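Local coordinates for adhesion and penetration protein autotransporter (Haemophilus influenzae, PDB 3SYJ) that promotes adherence to and invasion of host cells by binding a host structure, associates with copies of itself, and is probably a serine protease, at residues A755-A760 with A772-K777; V793-A798 with Q809-N814; T714-G719 with Q734-N739; I744-L749 with N763-L768; N778-H783 with N797-M802. One frame throughout, in Å; residues are numbered along the deposited sequence.

Interaction 1. Residues A755-A760 with A772-K777; sequences ATVDNA and AQFSLK
A755 and V757 bond through their backbones to Q773, S775 and K777 on the strand beside them. The two strands run parallel, with 5° between their directions, and five N-H...O bonds join the segments. A755 N reaches Q773 O. S775 N returns to A755 O at 2.7 Å. V757 N then uses S775 O, and K777 N uses V757 O. The series ends just past the first strand, where N759 N meets K777 O in the straightest bond of the five (168°). CA-H...O contacts fill in between, the shortest from T756 CA to S775 O at 3.1 Å.

The apolar contacts lie on the face that carries A755, V757, F774 and L776. A755 CB lies at the edge of the F774 ring, 3.9 Å from F774 CD1. V757 CG2, the branch anti to the carbonyl carbon, also comes to that edge, 4.0 Å from F774 CE1. V757 and L776 lie side by side, with V757 CB 3.8 Å from L776 CD1. This face looks into the right-handed parallel beta-helix of the passenger domain, where F774 also packs on V766 and L768.

The polar contacts lie on the other face. K777 is extended beyond CG, and its CE packs on T756 CG2. K777 NZ donates to a water that is 2.7 Å from T756 OG1. A second water donates to D758 OD2 at 2.7 Å and accepts a weak bond from K777 NZ. The charged atoms D758 OD2 and K777 NZ stay 5.4 Å apart, linked through this water.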
# COMPACT_ATOMS: atom_id res chain seq x y z
N ALA A 755 -9.49 20.11 4.20
CA ALA A 755 -9.14 19.95 2.79
C ALA A 755 -10.37 20.19 1.92
O ALA A 755 -11.49 19.89 2.33
CB ALA A 755 -8.55 18.58 2.53
N THR A 756 -10.15 20.72 0.73
CA THR A 756 -11.25 21.02 -0.18
C THR A 756 -10.86 20.73 -1.62
O THR A 756 -9.78 21.12 -2.07
CB THR A 756 -11.66 22.49 -0.10
OG1 THR A 756 -12.13 22.78 1.22
CG2 THR A 756 -12.75 22.80 -1.11
N VAL A 757 -11.73 20.04 -2.34
CA VAL A 757 -11.54 19.86 -3.77
C VAL A 757 -12.68 20.60 -4.46
O VAL A 757 -13.81 20.11 -4.50
CB VAL A 757 -11.56 18.37 -4.18
CG1 VAL A 757 -11.56 18.23 -5.70
CG2 VAL A 757 -10.37 17.64 -3.58
N ASP A 758 -12.37 21.78 -4.98
CA ASP A 758 -13.38 22.61 -5.64
C ASP A 758 -13.18 22.58 -7.16
O ASP A 758 -12.23 23.16 -7.68
CB ASP A 758 -13.32 24.05 -5.11
CG ASP A 758 -14.45 24.92 -5.65
OD1 ASP A 758 -14.96 24.62 -6.75
OD2 ASP A 758 -14.82 25.90 -4.98
N ASN A 759 -14.10 21.92 -7.85
CA ASN A 759 -14.01 21.80 -9.30
C ASN A 759 -12.61 21.38 -9.72
O ASN A 759 -11.96 22.04 -10.53
CB ASN A 759 -14.40 23.12 -9.98
CG ASN A 759 -14.50 22.99 -11.49
OD1 ASN A 759 -14.90 21.95 -12.02
ND2 ASN A 759 -14.14 24.06 -12.20
N ALA A 760 -12.14 20.27 -9.16
CA ALA A 760 -10.83 19.74 -9.51
C ALA A 760 -10.84 18.22 -9.44
O ALA A 760 -11.86 17.62 -9.10
CB ALA A 760 -9.77 20.30 -8.57
N ALA A 772 -10.85 16.67 11.83
CA ALA A 772 -10.55 17.10 10.47
C ALA A 772 -11.81 17.19 9.61
O ALA A 772 -12.81 16.53 9.88
CB ALA A 772 -9.54 16.16 9.83
N GLN A 773 -11.76 18.02 8.57
CA GLN A 773 -12.88 18.15 7.65
C GLN A 773 -12.44 18.07 6.19
O GLN A 773 -11.42 18.64 5.81
CB GLN A 773 -13.63 19.47 7.89
CG GLN A 773 -14.35 19.52 9.22
CD GLN A 773 -15.47 20.56 9.23
OE1 GLN A 773 -15.87 21.04 10.29
NE2 GLN A 773 -15.98 20.90 8.05
N PHE A 774 -13.23 17.36 5.39
CA PHE A 774 -12.99 17.27 3.96
C PHE A 774 -14.20 17.76 3.19
O PHE A 774 -15.32 17.29 3.40
CB PHE A 774 -12.64 15.85 3.53
CG PHE A 774 -12.48 15.69 2.04
CD1 PHE A 774 -11.40 16.26 1.38
CD2 PHE A 774 -13.41 14.96 1.30
CE1 PHE A 774 -11.25 16.11 0.00
CE2 PHE A 774 -13.26 14.81 -0.07
CZ PHE A 774 -12.18 15.38 -0.72
N SER A 775 -13.96 18.69 2.28
CA SER A 775 -15.03 19.30 1.51
C SER A 775 -14.85 19.06 0.01
O SER A 775 -13.78 19.29 -0.56
CB SER A 775 -15.11 20.79 1.83
OG SER A 775 -16.34 21.35 1.40
N LEU A 776 -15.92 18.57 -0.62
CA LEU A 776 -15.91 18.27 -2.05
C LEU A 776 -16.97 19.12 -2.71
O LEU A 776 -18.16 18.89 -2.52
CB LEU A 776 -16.22 16.80 -2.26
CG LEU A 776 -16.20 16.25 -3.68
CD1 LEU A 776 -14.83 16.43 -4.30
CD2 LEU A 776 -16.59 14.79 -3.65
N LYS A 777 -16.55 20.11 -3.49
CA LYS A 777 -17.49 21.04 -4.11
C LYS A 777 -17.37 21.00 -5.62
O LYS A 777 -16.27 20.97 -6.15
CB LYS A 777 -17.23 22.47 -3.63
CG LYS A 777 -16.94 22.59 -2.15
CD LYS A 777 -16.73 24.05 -1.75
CE LYS A 777 -16.34 24.15 -0.27
NZ LYS A 777 -16.32 25.56 0.22
O HOH W 1 -13.71 24.86 1.75
O HOH W 2 -14.26 26.33 -2.36

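Interaction 2. Residues V793-A798 with Q809-N814; sequences VTLENA and QNLTLN
V793 and L811 meet through single methyl groups on the buried side of two parallel strands. V793 CG1, anti to the backbone N (chi1 173°), is the branch that reaches L811 CD1, at 4.2 Å. The same L811 CD1 lies 4.4 Å from L795 CD1. L795 also offers its CB to L813 CD2 at 4.1 Å. The four residues form a loosely spaced apolar row, and L811 and L813 pack further on I818.

T794 and T812 share one conformation and lie side by side, pointing the same way. In both, CG2 is anti to the backbone N, and the two CG2 methyls are 4.1 Å apart. T812 OG1 makes a weak bond to S860 OG.

E796 and N814 also run alongside each other, with carboxylate and amide planes 18° apart. E796 OE2 is 3.9 Å from N814 ND2. The approach of N814 ND2 to E796 CG, at 3.1 Å, is doubtfully short.

Four backbone bonds hold the pair. V793 N binds N810 O from above the carbonyl plane, 39° out of it. T812 N binds V793 O, L795 N binds T812 O, and N797 N binds N814 O at 3.2 Å. The chain turns a corner at N814. Apolar over apolar and threonine over threonine, in register on neighbouring coils, with a corner closing the strand, are typical of a parallel beta-helix.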
# COMPACT_ATOMS: atom_id res chain seq x y z
N VAL A 793 -17.31 15.01 6.66
CA VAL A 793 -17.16 15.08 5.22
C VAL A 793 -18.35 15.86 4.69
O VAL A 793 -19.47 15.67 5.15
CB VAL A 793 -17.14 13.67 4.58
CG1 VAL A 793 -17.16 13.78 3.06
CG2 VAL A 793 -15.92 12.90 5.03
N THR A 794 -18.10 16.74 3.72
CA THR A 794 -19.15 17.58 3.16
C THR A 794 -19.10 17.61 1.64
O THR A 794 -18.04 17.79 1.04
CB THR A 794 -19.04 19.01 3.69
OG1 THR A 794 -19.00 18.99 5.12
CG2 THR A 794 -20.22 19.85 3.24
N LEU A 795 -20.26 17.43 1.00
CA LEU A 795 -20.36 17.54 -0.44
C LEU A 795 -21.29 18.68 -0.83
O LEU A 795 -22.36 18.86 -0.25
CB LEU A 795 -20.87 16.23 -1.05
CG LEU A 795 -19.87 15.10 -1.30
CD1 LEU A 795 -19.31 14.56 0.00
CD2 LEU A 795 -20.50 13.98 -2.11
N GLU A 796 -20.87 19.47 -1.82
CA GLU A 796 -21.74 20.51 -2.37
C GLU A 796 -21.66 20.54 -3.89
O GLU A 796 -20.59 20.74 -4.46
CB GLU A 796 -21.40 21.89 -1.81
CG GLU A 796 -22.40 22.96 -2.23
CD GLU A 796 -21.89 24.37 -2.02
OE1 GLU A 796 -20.83 24.55 -1.39
OE2 GLU A 796 -22.57 25.31 -2.50
N ASN A 797 -22.81 20.35 -4.54
CA ASN A 797 -22.86 20.28 -5.99
C ASN A 797 -21.88 19.26 -6.51
O ASN A 797 -21.25 19.45 -7.55
CB ASN A 797 -22.57 21.65 -6.59
CG ASN A 797 -23.40 22.75 -5.97
OD1 ASN A 797 -22.90 23.83 -5.65
ND2 ASN A 797 -24.69 22.47 -5.78
N ALA A 798 -21.76 18.15 -5.78
CA ALA A 798 -20.76 17.13 -6.09
C ALA A 798 -21.36 15.75 -6.29
O ALA A 798 -22.42 15.43 -5.75
CB ALA A 798 -19.70 17.09 -5.00
N GLN A 809 -17.83 9.38 9.66
CA GLN A 809 -18.44 9.80 10.88
C GLN A 809 -19.65 10.68 10.70
O GLN A 809 -20.76 10.23 10.77
CB GLN A 809 -17.43 10.59 11.67
CG GLN A 809 -17.75 10.79 13.10
CD GLN A 809 -18.15 9.56 13.81
OE1 GLN A 809 -17.64 8.49 13.57
NE2 GLN A 809 -19.04 9.71 14.70
N ASN A 810 -19.42 11.94 10.44
CA ASN A 810 -20.44 12.85 9.98
C ASN A 810 -20.31 13.08 8.50
O ASN A 810 -19.24 13.06 7.96
CB ASN A 810 -20.39 14.15 10.77
CG ASN A 810 -20.38 13.92 12.27
OD1 ASN A 810 -21.30 13.38 12.84
ND2 ASN A 810 -19.34 14.36 12.89
N LEU A 811 -21.44 13.27 7.84
CA LEU A 811 -21.50 13.47 6.43
C LEU A 811 -22.60 14.45 6.15
O LEU A 811 -23.68 14.31 6.64
CB LEU A 811 -21.79 12.15 5.74
CG LEU A 811 -22.22 12.13 4.28
CD1 LEU A 811 -21.18 12.63 3.43
CD2 LEU A 811 -22.64 10.75 3.85
N THR A 812 -22.32 15.46 5.35
CA THR A 812 -23.30 16.50 5.05
C THR A 812 -23.51 16.60 3.55
O THR A 812 -22.55 16.79 2.80
CB THR A 812 -22.85 17.86 5.59
OG1 THR A 812 -22.84 17.83 7.02
CG2 THR A 812 -23.78 18.96 5.11
N LEU A 813 -24.76 16.46 3.11
CA LEU A 813 -25.07 16.55 1.69
C LEU A 813 -25.76 17.86 1.38
O LEU A 813 -26.51 18.38 2.20
CB LEU A 813 -25.97 15.40 1.26
CG LEU A 813 -25.33 14.02 1.29
CD1 LEU A 813 -26.15 13.06 0.46
CD2 LEU A 813 -23.91 14.12 0.76
N ASN A 814 -25.51 18.37 0.19
CA ASN A 814 -26.18 19.57 -0.30
C ASN A 814 -26.16 19.55 -1.81
O ASN A 814 -25.13 19.81 -2.43
CB ASN A 814 -25.47 20.82 0.24
CG ASN A 814 -25.79 22.06 -0.57
OD1 ASN A 814 -26.78 22.11 -1.30
ND2 ASN A 814 -24.95 23.09 -0.44

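Interaction 3. Residues T714-G719 with Q734-N739; sequences TANVKG and QFTLSN
A715 CB and V717 CG2 both come to the edge of the F735 ring. A715 CB is 3.9 Å from F735 CD1, and V717 CG2 is 3.9 Å from F735 CE1. One face of the ring has L737 N 4.3 Å above its plane, offset toward the rim. F735 packs further on L709, V727 and L729. The flat amide of N716 is on the other side of the strands. It lies side by side with T736, with N716 ND2 3.7 Å from T736 CB.

V717 and L737 also point the same way. V717 CG1, the branch anti to the backbone N (chi1 175°), is 3.8 Å from L737 CD1. On the polar face K718 CB touches S738 OG at 3.5 Å.

The strands are parallel, and their residues pair one to one from T714 with Q734 onward. A715 N binds Q734 O, T736 N binds A715 O, V717 N binds T736 O, and S738 N binds V717 O. At the far end G719 N makes two weak bonds, to S738 O (3.4 Å) and to N739 O. A water donates to A715 O and is also bonded to T736 OG1, 2.9 Å away.

This pair belongs to the beta-solenoid of the passenger domain. Its chemistry is split between two faces. A715, V717, F735 and L737 are buried and meet by apolar contact. N716 and T736 are partly exposed, and T736 reaches a water. Regular backbone bonds tie the coils between these faces and weaken at G719.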
# COMPACT_ATOMS: atom_id res chain seq x y z
N THR A 714 -1.22 27.00 4.94
CA THR A 714 -2.17 26.83 3.85
C THR A 714 -1.44 26.47 2.57
O THR A 714 -0.35 26.98 2.32
CB THR A 714 -2.98 28.11 3.63
OG1 THR A 714 -3.78 28.37 4.78
CG2 THR A 714 -3.88 27.97 2.42
N ALA A 715 -2.02 25.59 1.77
CA ALA A 715 -1.49 25.29 0.45
C ALA A 715 -2.60 25.24 -0.60
O ALA A 715 -3.71 24.79 -0.32
CB ALA A 715 -0.69 24.01 0.45
N ASN A 716 -2.28 25.69 -1.80
CA ASN A 716 -3.27 25.82 -2.86
C ASN A 716 -2.71 25.33 -4.19
O ASN A 716 -1.81 25.96 -4.75
CB ASN A 716 -3.66 27.29 -2.97
CG ASN A 716 -5.15 27.48 -3.21
OD1 ASN A 716 -5.68 27.15 -4.28
ND2 ASN A 716 -5.82 28.02 -2.20
N VAL A 717 -3.22 24.22 -4.69
CA VAL A 717 -2.85 23.76 -6.02
C VAL A 717 -4.00 24.03 -6.96
O VAL A 717 -5.09 23.49 -6.78
CB VAL A 717 -2.49 22.26 -6.06
CG1 VAL A 717 -2.24 21.82 -7.49
CG2 VAL A 717 -1.27 21.99 -5.20
N LYS A 718 -3.77 24.87 -7.97
CA LYS A 718 -4.87 25.33 -8.81
C LYS A 718 -4.45 25.48 -10.27
O LYS A 718 -3.27 25.63 -10.58
CB LYS A 718 -5.37 26.68 -8.30
CG LYS A 718 -4.36 27.80 -8.51
CD LYS A 718 -4.64 29.00 -7.65
CE LYS A 718 -3.76 30.16 -8.08
NZ LYS A 718 -3.86 31.32 -7.14
N GLY A 719 -5.44 25.45 -11.15
CA GLY A 719 -5.22 25.73 -12.56
C GLY A 719 -4.24 24.79 -13.24
O GLY A 719 -4.36 23.57 -13.14
N GLN A 734 -4.76 24.11 6.14
CA GLN A 734 -5.79 24.03 5.10
C GLN A 734 -5.20 23.77 3.72
O GLN A 734 -4.24 24.42 3.32
CB GLN A 734 -6.62 25.31 5.06
CG GLN A 734 -7.24 25.71 6.38
CD GLN A 734 -8.35 26.73 6.21
OE1 GLN A 734 -8.92 26.87 5.12
NE2 GLN A 734 -8.67 27.44 7.28
N PHE A 735 -5.79 22.83 2.99
CA PHE A 735 -5.34 22.54 1.63
C PHE A 735 -6.48 22.61 0.63
O PHE A 735 -7.55 22.04 0.87
CB PHE A 735 -4.69 21.16 1.56
CG PHE A 735 -4.36 20.72 0.16
CD1 PHE A 735 -3.30 21.30 -0.53
CD2 PHE A 735 -5.10 19.73 -0.47
CE1 PHE A 735 -2.99 20.89 -1.82
CE2 PHE A 735 -4.79 19.32 -1.75
CZ PHE A 735 -3.73 19.90 -2.43
N THR A 736 -6.25 23.30 -0.48
CA THR A 736 -7.28 23.44 -1.51
C THR A 736 -6.78 23.00 -2.89
O THR A 736 -5.74 23.45 -3.36
CB THR A 736 -7.77 24.90 -1.62
OG1 THR A 736 -8.28 25.33 -0.35
CG2 THR A 736 -8.88 24.99 -2.65
N LEU A 737 -7.54 22.11 -3.52
CA LEU A 737 -7.29 21.73 -4.90
C LEU A 737 -8.44 22.31 -5.70
O LEU A 737 -9.60 21.96 -5.46
CB LEU A 737 -7.26 20.21 -5.05
CG LEU A 737 -6.85 19.64 -6.41
CD1 LEU A 737 -5.37 19.88 -6.68
CD2 LEU A 737 -7.16 18.15 -6.48
N SER A 738 -8.14 23.21 -6.64
CA SER A 738 -9.20 23.94 -7.32
C SER A 738 -8.93 24.26 -8.78
O SER A 738 -7.88 23.93 -9.33
CB SER A 738 -9.50 25.24 -6.57
OG SER A 738 -8.46 26.19 -6.76
N ASN A 739 -9.90 24.91 -9.41
CA ASN A 739 -9.75 25.43 -10.76
C ASN A 739 -9.19 24.42 -11.74
O ASN A 739 -8.30 24.72 -12.54
CB ASN A 739 -8.91 26.71 -10.73
CG ASN A 739 -9.57 27.81 -9.91
OD1 ASN A 739 -10.52 28.44 -10.37
ND2 ASN A 739 -9.08 28.03 -8.69
O HOH W 3 -6.00 26.19 1.20

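Interaction 4. Residues I744-L749 with N763-L768; sequences IGNIRL and NGNVHL
R748 lies alongside H767, pointing the same way. From R748 CB the chain sets out with CG anti to the backbone N (chi1 170°). It then bends at chi2 (90°), which brings CD to 3.5 Å from H767 CD2. R748 NE follows at 3.6 Å from H767 CD2. R748 CZ is 4.0 Å from H767 NE2. At the tip, NH1 lies over one face of the imidazole, toward its rim, and 3.7 Å from H767 O. H767 CD2 lies over one face of the guanidinium. The two planes are 31° apart. H767 ND1 makes a weak bond to Q786 O.

The residues belong to successive coils of the parallel beta-helix, and the coils pair through I747 N with N765 O, H767 N with I747 O, and L749 N with H767 O. Asparagine side chains continue the bonding just before the strands. N746 OD1 accepts a nearly straight bond from N765 N at 2.8 Å. N746 N is bonded to N726 OD1, and N765 OD1 to Q784 N. G745 O, 3.4 Å from G764 CA, blocks the place of a CB there. On the buried face L749 CD1 packs on V766 CG1.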
# COMPACT_ATOMS: atom_id res chain seq x y z
N ILE A 744 -2.44 13.42 -8.31
CA ILE A 744 -2.27 11.98 -8.25
C ILE A 744 -1.59 11.66 -6.94
O ILE A 744 -0.36 11.73 -6.84
CB ILE A 744 -1.43 11.43 -9.41
CG1 ILE A 744 -1.85 12.07 -10.74
CG2 ILE A 744 -1.56 9.92 -9.48
CD1 ILE A 744 -3.23 11.70 -11.18
N GLY A 745 -2.40 11.34 -5.94
CA GLY A 745 -1.92 11.05 -4.60
C GLY A 745 -3.03 11.14 -3.58
O GLY A 745 -4.16 11.48 -3.91
N ASN A 746 -2.72 10.83 -2.32
CA ASN A 746 -3.72 10.82 -1.27
C ASN A 746 -3.70 12.07 -0.40
O ASN A 746 -2.72 12.81 -0.37
CB ASN A 746 -3.54 9.58 -0.39
CG ASN A 746 -3.52 8.30 -1.19
OD1 ASN A 746 -4.34 8.11 -2.09
ND2 ASN A 746 -2.57 7.43 -0.89
N ILE A 747 -4.80 12.29 0.32
CA ILE A 747 -4.88 13.35 1.31
C ILE A 747 -5.14 12.75 2.68
O ILE A 747 -6.05 11.94 2.85
CB ILE A 747 -6.00 14.35 0.99
CG1 ILE A 747 -5.77 15.00 -0.37
CG2 ILE A 747 -6.11 15.39 2.09
CD1 ILE A 747 -6.88 15.93 -0.79
N ARG A 748 -4.35 13.16 3.66
CA ARG A 748 -4.45 12.61 5.01
C ARG A 748 -4.60 13.74 6.01
O ARG A 748 -3.67 14.51 6.23
CB ARG A 748 -3.20 11.79 5.32
CG ARG A 748 -3.05 11.35 6.77
CD ARG A 748 -3.69 10.00 7.03
NE ARG A 748 -3.42 9.54 8.39
CZ ARG A 748 -4.10 9.95 9.46
NH1 ARG A 748 -5.10 10.82 9.33
NH2 ARG A 748 -3.78 9.48 10.67
N LEU A 749 -5.78 13.86 6.62
CA LEU A 749 -6.04 14.97 7.54
C LEU A 749 -6.18 14.52 8.99
O LEU A 749 -6.90 13.58 9.29
CB LEU A 749 -7.31 15.72 7.13
CG LEU A 749 -7.36 16.26 5.70
CD1 LEU A 749 -7.99 15.23 4.77
CD2 LEU A 749 -8.16 17.55 5.69
N ASN A 763 -7.35 12.29 -7.82
CA ASN A 763 -7.16 10.89 -8.15
C ASN A 763 -6.39 10.20 -7.03
O ASN A 763 -5.18 10.01 -7.11
CB ASN A 763 -6.42 10.77 -9.49
CG ASN A 763 -6.10 9.34 -9.85
OD1 ASN A 763 -6.31 8.43 -9.06
ND2 ASN A 763 -5.59 9.14 -11.06
N GLY A 764 -7.11 9.84 -5.97
CA GLY A 764 -6.52 9.24 -4.79
C GLY A 764 -7.50 9.25 -3.63
O GLY A 764 -8.64 9.67 -3.78
N ASN A 765 -7.04 8.82 -2.46
CA ASN A 765 -7.94 8.61 -1.33
C ASN A 765 -7.81 9.64 -0.21
O ASN A 765 -6.78 10.30 -0.05
CB ASN A 765 -7.76 7.20 -0.76
CG ASN A 765 -7.77 6.15 -1.85
OD1 ASN A 765 -8.66 6.12 -2.71
ND2 ASN A 765 -6.77 5.28 -1.84
N VAL A 766 -8.88 9.77 0.57
CA VAL A 766 -8.92 10.71 1.68
C VAL A 766 -9.14 9.97 3.00
O VAL A 766 -9.95 9.05 3.09
CB VAL A 766 -10.03 11.75 1.50
CG1 VAL A 766 -10.04 12.73 2.67
CG2 VAL A 766 -9.85 12.49 0.18
N HIS A 767 -8.41 10.38 4.03
CA HIS A 767 -8.47 9.72 5.32
C HIS A 767 -8.43 10.79 6.41
O HIS A 767 -7.44 11.52 6.54
CB HIS A 767 -7.30 8.73 5.43
CG HIS A 767 -7.18 8.06 6.76
ND1 HIS A 767 -8.24 7.91 7.62
CD2 HIS A 767 -6.12 7.46 7.36
CE1 HIS A 767 -7.84 7.26 8.70
NE2 HIS A 767 -6.56 6.98 8.57
N LEU A 768 -9.53 10.92 7.15
CA LEU A 768 -9.62 11.91 8.22
C LEU A 768 -9.68 11.24 9.58
O LEU A 768 -10.19 10.12 9.71
CB LEU A 768 -10.88 12.77 8.08
CG LEU A 768 -11.35 13.29 6.74
CD1 LEU A 768 -12.06 12.20 5.96
CD2 LEU A 768 -12.27 14.48 6.96

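Interaction 5. Residues N778-H783 with N797-M802; sequences NSHFSH and NATWTM
S779, F781, T799 and T801 pair their backbones in parallel, the segments 16° apart, through T799 N to S779 O, F781 N to T799 O and T801 N to F781 O.

H780 ND1 and T799 OG1 share a hydrogen bond of 2.7 Å. The hydroxyl meets the imidazole at its edge. T799 OG1 stands between the backbone N and the carbonyl carbon (chi1 61°), the crowded position.

On the buried face F781 and W800 lie side by side. F781 CD2 is 3.4 Å from W800 CD1. The phenyl and the five-membered ring of the indole are tilted by 36°, with centroids 5.2 Å apart. H783 N sits over the centre of the phenyl ring, 3.5 Å above its plane. W800 NE1 donates to H783 O at 2.8 Å, with the carbonyl oxygen at the indole edge. W800 CD1 is 3.2 Å from F781 O at the same edge.

N778 ND2 makes only a weak bond to N797 OD1, at 3.4 Å. S779 OG has A760 N, K777 O and V757 O as partners; its single proton must be shared between the two carbonyls. A water donates to both S782 O and T801 O.

W800 CD1 thus packs against the phenyl ring, while NE1 beside it makes the hydrogen bond. The bond to H783 O ties the backbone beyond strand 780-781 to the next coil and satisfies the N-H of a buried tryptophan.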
# COMPACT_ATOMS: atom_id res chain seq x y z
N ASN A 778 -18.51 21.02 -6.29
CA ASN A 778 -18.54 21.17 -7.74
C ASN A 778 -17.56 20.23 -8.43
O ASN A 778 -16.95 20.59 -9.43
CB ASN A 778 -18.22 22.61 -8.13
CG ASN A 778 -19.08 23.61 -7.38
OD1 ASN A 778 -18.64 24.19 -6.38
ND2 ASN A 778 -20.30 23.80 -7.84
N SER A 779 -17.42 19.02 -7.89
CA SER A 779 -16.48 18.06 -8.44
C SER A 779 -17.09 16.68 -8.53
O SER A 779 -18.10 16.39 -7.90
CB SER A 779 -15.23 17.98 -7.55
OG SER A 779 -14.67 19.26 -7.32
N HIS A 780 -16.46 15.83 -9.34
CA HIS A 780 -16.77 14.41 -9.31
C HIS A 780 -15.56 13.67 -8.75
O HIS A 780 -14.42 13.99 -9.08
CB HIS A 780 -17.13 13.87 -10.69
CG HIS A 780 -17.21 12.38 -10.74
ND1 HIS A 780 -18.33 11.68 -10.34
CD2 HIS A 780 -16.29 11.44 -11.09
CE1 HIS A 780 -18.11 10.38 -10.47
NE2 HIS A 780 -16.88 10.21 -10.92
N PHE A 781 -15.83 12.69 -7.90
CA PHE A 781 -14.79 11.94 -7.22
C PHE A 781 -15.18 10.47 -7.22
O PHE A 781 -16.35 10.12 -7.02
CB PHE A 781 -14.65 12.46 -5.80
CG PHE A 781 -13.60 11.76 -4.99
CD1 PHE A 781 -12.25 11.89 -5.31
CD2 PHE A 781 -13.95 10.98 -3.90
CE1 PHE A 781 -11.29 11.26 -4.56
CE2 PHE A 781 -12.99 10.34 -3.14
CZ PHE A 781 -11.65 10.48 -3.47
N SER A 782 -14.19 9.60 -7.45
CA SER A 782 -14.46 8.17 -7.63
C SER A 782 -13.50 7.30 -6.82
O SER A 782 -13.23 6.17 -7.20
CB SER A 782 -14.35 7.80 -9.10
OG SER A 782 -13.02 7.96 -9.56
N HIS A 783 -13.00 7.83 -5.71
CA HIS A 783 -12.09 7.07 -4.86
C HIS A 783 -12.59 6.94 -3.42
O HIS A 783 -13.74 7.27 -3.11
CB HIS A 783 -10.67 7.64 -4.92
CG HIS A 783 -10.05 7.53 -6.28
ND1 HIS A 783 -9.18 6.51 -6.61
CD2 HIS A 783 -10.18 8.28 -7.39
CE1 HIS A 783 -8.79 6.65 -7.87
NE2 HIS A 783 -9.39 7.72 -8.36
N ASN A 797 -22.81 20.35 -4.54
CA ASN A 797 -22.86 20.28 -5.99
C ASN A 797 -21.88 19.26 -6.51
O ASN A 797 -21.25 19.45 -7.55
CB ASN A 797 -22.57 21.65 -6.59
CG ASN A 797 -23.40 22.75 -5.97
OD1 ASN A 797 -22.90 23.83 -5.65
ND2 ASN A 797 -24.69 22.47 -5.78
N ALA A 798 -21.76 18.15 -5.78
CA ALA A 798 -20.76 17.13 -6.09
C ALA A 798 -21.36 15.75 -6.29
O ALA A 798 -22.42 15.43 -5.75
CB ALA A 798 -19.70 17.09 -5.00
N THR A 799 -20.68 14.93 -7.07
CA THR A 799 -21.04 13.52 -7.18
C THR A 799 -19.86 12.69 -6.69
O THR A 799 -18.70 13.02 -6.93
CB THR A 799 -21.40 13.13 -8.62
OG1 THR A 799 -20.28 13.35 -9.48
CG2 THR A 799 -22.59 13.94 -9.11
N TRP A 800 -20.17 11.60 -5.99
CA TRP A 800 -19.15 10.69 -5.49
C TRP A 800 -19.53 9.25 -5.79
O TRP A 800 -20.59 8.78 -5.38
CB TRP A 800 -18.97 10.88 -3.99
CG TRP A 800 -18.02 9.92 -3.36
CD1 TRP A 800 -16.95 9.31 -3.96
CD2 TRP A 800 -18.04 9.45 -2.01
NE1 TRP A 800 -16.31 8.50 -3.06
CE2 TRP A 800 -16.95 8.57 -1.85
CE3 TRP A 800 -18.86 9.70 -0.91
CZ2 TRP A 800 -16.67 7.92 -0.64
CZ3 TRP A 800 -18.59 9.07 0.29
CH2 TRP A 800 -17.50 8.19 0.41
N THR A 801 -18.67 8.56 -6.53
CA THR A 801 -18.88 7.14 -6.81
C THR A 801 -17.96 6.27 -5.94
O THR A 801 -16.77 6.12 -6.22
CB THR A 801 -18.65 6.80 -8.30
OG1 THR A 801 -19.68 7.41 -9.08
CG2 THR A 801 -18.70 5.29 -8.51
N MET A 802 -18.54 5.71 -4.89
CA MET A 802 -17.83 4.88 -3.93
C MET A 802 -17.24 3.66 -4.62
O MET A 802 -17.91 3.03 -5.44
CB MET A 802 -18.79 4.44 -2.84
CG MET A 802 -18.19 4.31 -1.46
SD MET A 802 -19.49 3.97 -0.27
CE MET A 802 -20.66 5.24 -0.73
O HOH W 4 -15.38 4.29 -8.00

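Overall arrangement
All five contacts join successive coils of the beta-helical passenger domain. Interactions 3, 1 and 2 follow one another along one face. Centres of 3 and 1 are about 9 Å apart, those of 1 and 2 about 10 Å, and backbone bonds such as D758 N to L737 O and L776 N to T794 O connect them. Interaction 4 lies on another face, about 11 Å from interaction 1 between centres, and they meet where L749 and L768 pack inside. Interaction 5 continues from the strands of 1 and 2, sharing N797 and A798 with interaction 2. It touches interaction 4 where H783 packs on G764. All lie away from S218, the active-site serine by similarity.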